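Local atomic coordinates of myosin-2 (PDB entry 6IXO), a protein that carries organelles and other cargo along polarized actin cables, binding receptor proteins on the organelles through its globular tail domain, the part in this chain. Residues I27-P38 with D50-L58. Sequence-based numbering, arbitrary orientation.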
# COMPACT_ATOMS: atom_id res chain seq x y z
N ILE A 27 20.58 1.87 17.63
CA ILE A 27 19.93 1.76 16.33
C ILE A 27 18.52 1.20 16.45
O ILE A 27 17.57 1.78 15.91
CB ILE A 27 20.76 0.87 15.38
CG1 ILE A 27 22.15 1.50 15.14
CG2 ILE A 27 20.11 0.77 14.07
CD1 ILE A 27 22.09 2.79 14.40
N THR A 28 18.37 0.09 17.17
CA THR A 28 17.04 -0.53 17.21
C THR A 28 16.04 0.25 18.06
O THR A 28 14.87 0.43 17.68
CB THR A 28 17.09 -2.00 17.70
OG1 THR A 28 17.62 -2.05 19.02
CG2 THR A 28 17.95 -2.85 16.77
N GLU A 29 16.48 0.75 19.21
CA GLU A 29 15.55 1.44 20.09
C GLU A 29 15.42 2.93 19.74
O GLU A 29 14.35 3.47 19.80
CB GLU A 29 15.96 1.27 21.57
CG GLU A 29 16.09 -0.19 22.02
CD GLU A 29 14.79 -1.01 21.85
OE1 GLU A 29 13.72 -0.55 22.32
OE2 GLU A 29 14.85 -2.11 21.25
N GLY A 30 16.52 3.59 19.37
CA GLY A 30 16.49 5.02 19.11
C GLY A 30 16.11 5.37 17.68
O GLY A 30 15.22 6.17 17.42
N LEU A 31 16.82 4.79 16.72
CA LEU A 31 16.63 5.20 15.33
C LEU A 31 15.40 4.52 14.72
O LEU A 31 14.57 5.16 14.06
CB LEU A 31 17.87 4.85 14.50
CG LEU A 31 17.77 5.25 13.02
CD1 LEU A 31 17.73 6.75 12.88
CD2 LEU A 31 18.92 4.65 12.24
N LEU A 32 15.30 3.22 14.92
CA LEU A 32 14.25 2.50 14.22
C LEU A 32 12.90 2.59 14.98
O LEU A 32 11.93 3.11 14.44
CB LEU A 32 14.65 1.05 14.00
CG LEU A 32 15.95 0.88 13.20
CD1 LEU A 32 16.25 -0.61 13.12
CD2 LEU A 32 15.87 1.50 11.80
N LYS A 33 12.83 2.09 16.21
CA LYS A 33 11.54 2.14 16.92
C LYS A 33 11.16 3.58 17.21
O LYS A 33 9.99 3.90 17.36
CB LYS A 33 11.58 1.34 18.24
CG LYS A 33 11.77 -0.15 18.04
CD LYS A 33 11.65 -0.87 19.38
CE LYS A 33 12.14 -2.31 19.27
NZ LYS A 33 11.97 -3.05 20.55
N GLY A 34 12.15 4.47 17.24
CA GLY A 34 11.92 5.86 17.58
C GLY A 34 11.73 6.77 16.37
O GLY A 34 11.80 7.99 16.50
N PHE A 35 11.53 6.18 15.19
CA PHE A 35 11.36 6.98 13.97
C PHE A 35 10.25 8.06 14.10
O PHE A 35 9.25 7.87 14.81
CB PHE A 35 11.03 6.06 12.78
CG PHE A 35 9.57 5.62 12.72
CD1 PHE A 35 9.09 4.58 13.54
CD2 PHE A 35 8.68 6.22 11.84
CE1 PHE A 35 7.74 4.17 13.48
CE2 PHE A 35 7.31 5.81 11.78
CZ PHE A 35 6.86 4.78 12.61
N GLU A 36 10.47 9.18 13.41
CA GLU A 36 9.51 10.27 13.29
C GLU A 36 9.29 10.55 11.81
O GLU A 36 10.23 10.69 11.04
CB GLU A 36 9.98 11.55 13.99
CG GLU A 36 10.02 11.46 15.53
CD GLU A 36 8.65 11.26 16.15
OE1 GLU A 36 7.67 11.75 15.56
OE2 GLU A 36 8.54 10.63 17.23
N VAL A 37 8.03 10.60 11.39
CA VAL A 37 7.74 10.77 9.99
C VAL A 37 7.63 12.27 9.70
O VAL A 37 7.08 13.00 10.50
CB VAL A 37 6.39 10.03 9.62
CG1 VAL A 37 6.08 10.21 8.18
CG2 VAL A 37 6.51 8.55 9.91
N PRO A 38 8.16 12.74 8.56
CA PRO A 38 7.92 14.16 8.25
C PRO A 38 6.51 14.42 7.71
O PRO A 38 5.86 13.49 7.27
CB PRO A 38 8.96 14.47 7.18
CG PRO A 38 9.22 13.15 6.53
CD PRO A 38 9.15 12.14 7.65
N ASP A 50 15.24 13.88 4.34
CA ASP A 50 14.27 13.97 5.44
C ASP A 50 13.37 12.73 5.52
O ASP A 50 12.80 12.42 6.56
CB ASP A 50 13.38 15.21 5.28
CG ASP A 50 14.16 16.52 5.35
OD1 ASP A 50 15.21 16.56 6.04
OD2 ASP A 50 13.71 17.51 4.73
N VAL A 51 13.25 12.03 4.40
CA VAL A 51 12.40 10.87 4.31
C VAL A 51 13.18 9.60 4.62
O VAL A 51 12.74 8.76 5.38
CB VAL A 51 11.76 10.75 2.91
CG1 VAL A 51 10.93 9.47 2.82
CG2 VAL A 51 10.90 11.98 2.61
N VAL A 52 14.37 9.47 4.05
CA VAL A 52 15.07 8.21 4.24
C VAL A 52 16.25 8.36 5.21
O VAL A 52 17.27 7.71 5.04
CB VAL A 52 15.53 7.62 2.87
CG1 VAL A 52 14.24 7.20 2.02
CG2 VAL A 52 16.42 8.59 2.10
N TYR A 53 16.11 9.20 6.25
CA TYR A 53 17.26 9.43 7.15
C TYR A 53 17.66 8.12 7.89
O TYR A 53 18.88 7.89 8.09
CB TYR A 53 16.98 10.59 8.14
CG TYR A 53 15.96 10.28 9.21
CD1 TYR A 53 16.34 9.66 10.40
CD2 TYR A 53 14.60 10.59 9.03
CE1 TYR A 53 15.41 9.35 11.38
CE2 TYR A 53 13.66 10.29 10.01
CZ TYR A 53 14.07 9.66 11.18
OH TYR A 53 13.14 9.33 12.17
N PRO A 54 16.72 7.23 8.25
CA PRO A 54 17.18 5.99 8.89
C PRO A 54 17.98 5.12 7.94
O PRO A 54 19.05 4.65 8.34
CB PRO A 54 15.88 5.28 9.29
CG PRO A 54 14.90 6.38 9.41
CD PRO A 54 15.21 7.27 8.26
N ALA A 55 17.50 4.93 6.72
CA ALA A 55 18.27 4.14 5.77
C ALA A 55 19.68 4.72 5.54
O ALA A 55 20.64 3.96 5.50
CB ALA A 55 17.56 4.03 4.44
N ARG A 56 19.80 6.05 5.40
CA ARG A 56 21.11 6.62 5.07
C ARG A 56 22.04 6.41 6.24
O ARG A 56 23.22 6.10 6.06
CB ARG A 56 21.01 8.13 4.74
CG ARG A 56 20.09 8.48 3.57
CD ARG A 56 20.81 8.43 2.25
NE ARG A 56 19.93 8.66 1.09
CZ ARG A 56 19.66 9.85 0.56
NH1 ARG A 56 18.85 9.94 -0.50
NH2 ARG A 56 20.18 10.95 1.08
N ILE A 57 21.53 6.57 7.45
CA ILE A 57 22.38 6.32 8.62
C ILE A 57 22.86 4.85 8.68
O ILE A 57 24.04 4.58 8.90
CB ILE A 57 21.64 6.69 9.90
CG1 ILE A 57 21.51 8.21 9.95
CG2 ILE A 57 22.40 6.18 11.12
CD1 ILE A 57 20.59 8.75 11.06
N LEU A 58 21.94 3.91 8.47
CA LEU A 58 22.26 2.49 8.44
C LEU A 58 23.31 2.18 7.38
O LEU A 58 24.22 1.39 7.62
CB LEU A 58 21.00 1.66 8.15
CG LEU A 58 19.93 1.68 9.24
CD1 LEU A 58 18.65 0.92 8.78
CD2 LEU A 58 20.45 1.08 10.52
O HOH W 1 14.51 7.75 14.73
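L31 drops as a knob into the hole made by Y53, P54, I57 and L58, and the tight half of this contact is built round it. With CG anti to the backbone N (chi1 -180°), the leucine reaches across and splits its two methyls: CD1 lies at the edge of the Y53 ring, 3.8 Å from Y53 CE1, and also meets I57 CD1, while CD2 points toward the L58 end of helix 53-58, 3.9 Å from P54 O and beside I57 CG2. A turn earlier, I27 CG2 presses on L58 CD2 at 3.6 Å, and the other methyl of L58, CD1, touches L32 CD2 at 4.1 Å. These side chains are buried; T405 of helix 403-415 touches I27 and I57, and F77 of helix 71-90 touches L58. The two helices belong to the all-helical cargo-binding tail of this class V myosin; their local axes run at 140°, roughly antiparallel and 11.0 Å apart, joined by the loop that follows 27-32 and the short helix 48-51. Beyond L31 the packing thins and turns polar. Y53 holds its ring up to the loop, where its OH accepts a nearly straight bond from E36 N (2.9 Å, 174°). A water donates to L31 O at 2.7 Å and makes a weaker, longer bond to Y53 OH, linking that carbonyl to the phenol. E36, an exposed residue, carries its side chain away from 50-58 and touches W399. At the far end the partly exposed P38 sets its ring against the backbone of 50-51, CG 3.7 Å from D50 O, with V51 CG2 more distant still.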